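Local coordinates for protein aminotransferase class I and II (Anaerococcus prevotii, PDB 4EMY) that binds pyridoxal 5'-phosphate and probably works, as a homodimeric class I aminotransferase, in transferring amino groups between substrates, at residues Leu47-Tyr61 with Met259-Gly271. Residues are numbered along the deposited sequence; the frame is centred on the assembly and turned at random.
Sequences LLDDKGKIIALPSVY and MSKSHTAYGLRSG. With PLP (pyridoxal-5'-phosphate), chain E.
Thr264 meets Leu57 and Tyr61 where the PLP-binding loop between strands 251-258 and 271-277, part of the fold type I aminotransferase core, packs against residues 47-61 and the start of helix 58-66. Its OG1 receives the backbone N-H of Leu57, the N-cap residue, at 3.1 Å in a nearly straight bond (171°), and donates to His263 O from above that carbonyl's plane. A chi1 of 58° sets OG1 between the backbone N and carbonyl carbon of Thr264, where it can do both, and lays CG2 against the isobutyl group of Leu57, 3.8 Å from CD1. A valine in its place would probably leave Leu57 N without its acceptor and His263 O without the hydroxyl donor. The backbone of Thr264 is held too: Tyr61 OH donates to Thr264 O at 2.7 Å, on a lone pair in the carbonyl plane. The Tyr61 ring also touches Leu268 CD1 through CE1, and Val60 straddles His263 O with both methyls, CG2 lying 3.4 Å from it. His263 is fixed in turn by Ser262 OG at its ring edge and by stacking on Tyr321. Farther along, Tyr266 OH takes a weak bond from Leu47 N and donates to a water that itself donates to Leu47 O and Ile55 O, linking the cofactor loop to Leu47 and Ile55, which the backbone bond from Ile55 N to Leu47 O joins below the type I turn Asp49-Gly52. Tyr75 of the second subunit meets the Tyr266 ring edge-to-face. The same loop carries cofactor ligands: Ser260 OG and Arg269 bind the phosphate, and Lys261 NZ lies 2.8 Å from PLP O4A as a hydrogen-bond donor. Arg269 NH1, bonded to PLP O3P, also donates to Tyr266 O, which lies in the guanidinium plane 3.3 Å away.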
loop_
_atom_site.group_PDB
_atom_site.type_symbol
_atom_site.label_atom_id
_atom_site.label_comp_id
_atom_site.label_asym_id
_atom_site.label_seq_id
_atom_site.Cartn_x
_atom_site.Cartn_y
_atom_site.Cartn_z
ATOM N N LEU A 47 6.538 -11.817 16.937
ATOM C CA LEU A 47 7.591 -12.405 17.742
ATOM C C LEU A 47 7.975 -11.458 18.868
ATOM O O LEU A 47 8.514 -10.374 18.632
ATOM C CB LEU A 47 8.809 -12.769 16.891
ATOM C CG LEU A 47 8.731 -14.050 16.057
ATOM C CD1 LEU A 47 9.911 -14.131 15.100
ATOM C CD2 LEU A 47 8.651 -15.302 16.921
ATOM N N LEU A 48 7.645 -11.876 20.089
ATOM C CA LEU A 48 8.016 -11.155 21.293
ATOM C C LEU A 48 9.052 -11.979 22.029
ATOM O O LEU A 48 9.035 -13.210 21.951
ATOM C CB LEU A 48 6.794 -10.921 22.194
ATOM C CG LEU A 48 5.460 -10.453 21.589
ATOM C CD1 LEU A 48 4.380 -10.358 22.655
ATOM C CD2 LEU A 48 5.600 -9.127 20.857
ATOM N N ASP A 49 9.963 -11.304 22.727
ATOM C CA ASP A 49 10.936 -11.985 23.578
ATOM C C ASP A 49 10.270 -12.402 24.879
ATOM O O ASP A 49 9.090 -12.109 25.097
ATOM C CB ASP A 49 12.167 -11.109 23.846
ATOM C CG ASP A 49 11.827 -9.762 24.502
ATOM O OD1 ASP A 49 12.672 -8.846 24.399
ATOM O OD2 ASP A 49 10.745 -9.607 25.122
ATOM N N ASP A 50 11.031 -13.070 25.743
ATOM C CA ASP A 50 10.511 -13.585 27.011
ATOM C C ASP A 50 9.903 -12.512 27.924
ATOM O O ASP A 50 9.144 -12.837 28.832
ATOM C CB ASP A 50 11.591 -14.390 27.750
ATOM C CG ASP A 50 11.816 -15.779 27.140
ATOM O OD1 ASP A 50 11.714 -15.918 25.902
ATOM O OD2 ASP A 50 12.097 -16.739 27.898
ATOM N N LYS A 51 10.221 -11.243 27.663
ATOM C CA LYS A 51 9.701 -10.117 28.452
ATOM C C LYS A 51 8.394 -9.517 27.906
ATOM O O LYS A 51 7.880 -8.539 28.452
ATOM C CB LYS A 51 10.766 -9.019 28.586
ATOM C CG LYS A 51 11.995 -9.400 29.400
ATOM C CD LYS A 51 11.715 -9.432 30.896
ATOM C CE LYS A 51 12.989 -9.714 31.674
ATOM N NZ LYS A 51 12.722 -10.418 32.960
ATOM N N GLY A 52 7.858 -10.100 26.835
ATOM C CA GLY A 52 6.600 -9.632 26.243
ATOM C C GLY A 52 6.782 -8.495 25.252
ATOM O O GLY A 52 5.806 -7.990 24.680
ATOM N N LYS A 53 8.039 -8.094 25.061
ATOM C CA LYS A 53 8.402 -7.016 24.150
ATOM C C LYS A 53 8.728 -7.550 22.760
ATOM O O LYS A 53 9.246 -8.656 22.618
ATOM C CB LYS A 53 9.601 -6.241 24.694
ATOM C CG LYS A 53 9.903 -4.956 23.935
ATOM C CD LYS A 53 11.195 -4.313 24.412
ATOM C CE LYS A 53 11.687 -3.278 23.413
ATOM N NZ LYS A 53 13.108 -2.934 23.699
ATOM N N ILE A 54 8.434 -6.743 21.744
ATOM C CA ILE A 54 8.715 -7.087 20.353
ATOM C C ILE A 54 10.203 -7.365 20.096
ATOM O O ILE A 54 11.076 -6.889 20.833
ATOM C CB ILE A 54 8.201 -5.982 19.407
ATOM C CG1 ILE A 54 7.990 -6.537 17.994
ATOM C CG2 ILE A 54 9.137 -4.781 19.434
ATOM C CD1 ILE A 54 7.227 -5.615 17.075
ATOM N N ILE A 55 10.472 -8.153 19.058
ATOM C CA ILE A 55 11.827 -8.436 18.616
ATOM C C ILE A 55 12.095 -7.648 17.345
ATOM O O ILE A 55 11.444 -7.859 16.322
ATOM C CB ILE A 55 12.041 -9.939 18.322
ATOM C CG1 ILE A 55 11.743 -10.805 19.556
ATOM C CG2 ILE A 55 13.444 -10.188 17.781
ATOM C CD1 ILE A 55 12.951 -11.188 20.389
ATOM N N ALA A 56 13.043 -6.723 17.418
ATOM C CA ALA A 56 13.555 -6.054 16.233
ATOM C C ALA A 56 15.016 -6.456 16.061
ATOM O O ALA A 56 15.889 -6.038 16.839
ATOM C CB ALA A 56 13.403 -4.545 16.354
ATOM N N LEU A 57 15.266 -7.297 15.058
ATOM C CA LEU A 57 16.607 -7.814 14.785
ATOM C C LEU A 57 17.606 -6.682 14.537
ATOM O O LEU A 57 17.411 -5.875 13.628
ATOM C CB LEU A 57 16.572 -8.758 13.584
ATOM C CG LEU A 57 15.854 -10.089 13.775
ATOM C CD1 LEU A 57 15.534 -10.702 12.425
ATOM C CD2 LEU A 57 16.688 -11.042 14.618
ATOM N N PRO A 58 18.667 -6.600 15.355
ATOM C CA PRO A 58 19.665 -5.551 15.154
ATOM C C PRO A 58 20.258 -5.537 13.739
ATOM O O PRO A 58 20.445 -4.469 13.168
ATOM C CB PRO A 58 20.741 -5.894 16.190
ATOM C CG PRO A 58 19.990 -6.587 17.269
ATOM C CD PRO A 58 18.954 -7.403 16.555
ATOM N N SER A 59 20.527 -6.717 13.180
ATOM C CA SER A 59 21.116 -6.838 11.847
ATOM C C SER A 59 20.240 -6.211 10.768
ATOM O O SER A 59 20.749 -5.755 9.749
ATOM C CB SER A 59 21.371 -8.299 11.506
ATOM O OG SER A 59 20.155 -9.021 11.500
ATOM N N VAL A 60 18.928 -6.199 10.997
ATOM C CA VAL A 60 17.993 -5.499 10.125
ATOM C C VAL A 60 18.018 -3.988 10.396
ATOM O O VAL A 60 18.371 -3.205 9.518
ATOM C CB VAL A 60 16.557 -6.061 10.252
ATOM C CG1 VAL A 60 15.592 -5.302 9.351
ATOM C CG2 VAL A 60 16.530 -7.541 9.908
ATOM N N TYR A 61 17.673 -3.586 11.615
ATOM C CA TYR A 61 17.531 -2.159 11.956
ATOM C C TYR A 61 18.823 -1.329 12.071
ATOM O O TYR A 61 18.762 -0.094 12.030
ATOM C CB TYR A 61 16.611 -1.979 13.172
ATOM C CG TYR A 61 15.202 -2.384 12.831
ATOM C CD1 TYR A 61 14.285 -1.450 12.360
ATOM C CD2 TYR A 61 14.804 -3.720 12.912
ATOM C CE1 TYR A 61 13.005 -1.832 12.009
ATOM C CE2 TYR A 61 13.525 -4.111 12.559
ATOM C CZ TYR A 61 12.632 -3.164 12.110
ATOM O OH TYR A 61 11.362 -3.552 11.765
HETATM N N MSE A 259 8.771 -9.603 4.056
HETATM C CA MSE A 259 9.842 -9.313 5.004
HETATM C C MSE A 259 9.310 -9.200 6.425
HETATM O O MSE A 259 10.099 -9.154 7.386
HETATM C CB MSE A 259 10.567 -8.024 4.635
HETATM C CG MSE A 259 11.614 -8.195 3.583
HETATM SE SE MSE A 259 12.228 -6.464 2.987
HETATM C CE MSE A 259 13.640 -6.144 4.327
ATOM N N SER A 260 7.982 -9.156 6.546
ATOM C CA SER A 260 7.318 -8.891 7.814
ATOM C C SER A 260 7.828 -9.768 8.956
ATOM O O SER A 260 8.163 -9.256 10.026
ATOM C CB SER A 260 5.803 -9.016 7.667
ATOM O OG SER A 260 5.276 -7.927 6.941
ATOM N N LYS A 261 7.908 -11.077 8.722
ATOM C CA LYS A 261 8.309 -12.021 9.756
ATOM C C LYS A 261 9.792 -12.338 9.703
ATOM O O LYS A 261 10.487 -12.248 10.718
ATOM C CB LYS A 261 7.504 -13.311 9.641
ATOM C CG LYS A 261 6.101 -13.213 10.211
ATOM C CD LYS A 261 5.110 -12.704 9.186
ATOM C CE LYS A 261 3.816 -12.280 9.859
ATOM N NZ LYS A 261 2.739 -12.040 8.859
ATOM N N SER A 262 10.266 -12.703 8.516
ATOM C CA SER A 262 11.656 -13.070 8.298
ATOM C C SER A 262 12.655 -11.987 8.726
ATOM O O SER A 262 13.780 -12.291 9.134
ATOM C CB SER A 262 11.864 -13.385 6.826
ATOM O OG SER A 262 11.688 -12.218 6.048
ATOM N N HIS A 263 12.245 -10.727 8.622
ATOM C CA HIS A 263 13.132 -9.605 8.927
ATOM C C HIS A 263 12.622 -8.758 10.057
ATOM O O HIS A 263 13.129 -7.658 10.288
ATOM C CB HIS A 263 13.379 -8.766 7.674
ATOM C CG HIS A 263 14.201 -9.474 6.630
ATOM N ND1 HIS A 263 13.775 -10.591 6.006
ATOM C CD2 HIS A 263 15.460 -9.192 6.114
ATOM C CE1 HIS A 263 14.712 -11.003 5.137
ATOM N NE2 HIS A 263 15.746 -10.145 5.204
ATOM N N THR A 264 11.635 -9.285 10.786
ATOM C CA THR A 264 10.987 -8.578 11.890
ATOM C C THR A 264 10.680 -7.145 11.465
ATOM O O THR A 264 11.055 -6.191 12.146
ATOM C CB THR A 264 11.819 -8.618 13.206
ATOM O OG1 THR A 264 13.123 -8.057 13.001
ATOM C CG2 THR A 264 11.973 -10.040 13.710
ATOM N N ALA A 265 10.003 -7.011 10.326
ATOM C CA ALA A 265 9.823 -5.722 9.659
ATOM C C ALA A 265 8.369 -5.474 9.241
ATOM O O ALA A 265 8.097 -4.978 8.144
ATOM C CB ALA A 265 10.749 -5.635 8.457
ATOM N N TYR A 266 7.450 -5.816 10.139
ATOM C CA TYR A 266 6.007 -5.719 9.918
ATOM C C TYR A 266 5.558 -4.301 9.572
ATOM O O TYR A 266 4.825 -4.097 8.595
ATOM C CB TYR A 266 5.235 -6.193 11.161
ATOM C CG TYR A 266 5.885 -7.306 11.964
ATOM C CD1 TYR A 266 5.388 -8.610 11.915
ATOM C CD2 TYR A 266 6.982 -7.047 12.798
ATOM C CE1 TYR A 266 5.977 -9.624 12.655
ATOM C CE2 TYR A 266 7.577 -8.056 13.541
ATOM C CZ TYR A 266 7.076 -9.340 13.470
ATOM O OH TYR A 266 7.670 -10.332 14.210
ATOM N N GLY A 267 5.998 -3.336 10.378
ATOM C CA GLY A 267 5.569 -1.939 10.264
ATOM C C GLY A 267 6.258 -1.178 9.154
ATOM O O GLY A 267 5.976 0.000 8.929
ATOM N N LEU A 268 7.172 -1.860 8.471
ATOM C CA LEU A 268 7.851 -1.324 7.302
ATOM C C LEU A 268 7.158 -1.691 5.986
ATOM O O LEU A 268 7.509 -1.164 4.938
ATOM C CB LEU A 268 9.303 -1.782 7.277
ATOM C CG LEU A 268 10.258 -0.868 8.018
ATOM C CD1 LEU A 268 11.636 -1.503 8.088
ATOM C CD2 LEU A 268 10.307 0.478 7.314
ATOM N N ARG A 269 6.194 -2.606 6.054
ATOM C CA ARG A 269 5.344 -2.967 4.914
ATOM C C ARG A 269 6.081 -3.243 3.605
ATOM O O ARG A 269 5.947 -2.484 2.640
ATOM C CB ARG A 269 4.275 -1.893 4.679
ATOM C CG ARG A 269 3.497 -1.466 5.915
ATOM C CD ARG A 269 2.764 -2.627 6.579
ATOM N NE ARG A 269 1.986 -3.447 5.649
ATOM C CZ ARG A 269 2.078 -4.771 5.561
ATOM N NH1 ARG A 269 2.901 -5.451 6.341
ATOM N NH2 ARG A 269 1.329 -5.422 4.693
ATOM N N SER A 270 6.846 -4.330 3.568
ATOM C CA SER A 270 7.583 -4.678 2.360
ATOM C C SER A 270 7.577 -6.159 2.040
ATOM O O SER A 270 8.196 -6.963 2.740
ATOM C CB SER A 270 9.020 -4.184 2.436
ATOM O OG SER A 270 9.684 -4.422 1.209
ATOM N N GLY A 271 6.875 -6.508 0.967
ATOM C CA GLY A 271 6.878 -7.862 0.438
ATOM C C GLY A 271 7.131 -7.837 -1.054
ATOM O O GLY A 271 7.608 -6.836 -1.599
HETATM N N1 PLP E . -0.056 -14.113 5.146
HETATM C C2 PLP E . -0.349 -14.820 6.299
HETATM C C2A PLP E . -0.764 -16.259 6.215
HETATM C C3 PLP E . -0.248 -14.210 7.547
HETATM O O3 PLP E . -0.539 -14.911 8.678
HETATM C C4 PLP E . 0.127 -12.888 7.662
HETATM C C4A PLP E . -0.476 -12.124 8.808
HETATM O O4A PLP E . 0.155 -11.944 9.853
HETATM C C5 PLP E . 0.429 -12.181 6.498
HETATM C C6 PLP E . 0.331 -12.793 5.242
HETATM C C5A PLP E . 0.830 -10.719 6.617
HETATM O O4P PLP E . 1.803 -10.331 5.674
HETATM P P PLP E . 2.226 -8.789 5.670
HETATM O O1P PLP E . 1.216 -8.075 4.812
HETATM O O2P PLP E . 3.639 -8.690 5.139
HETATM O O3P PLP E . 2.167 -8.212 7.063
HETATM O O HOH W 1 9.560 -9.481 16.283
#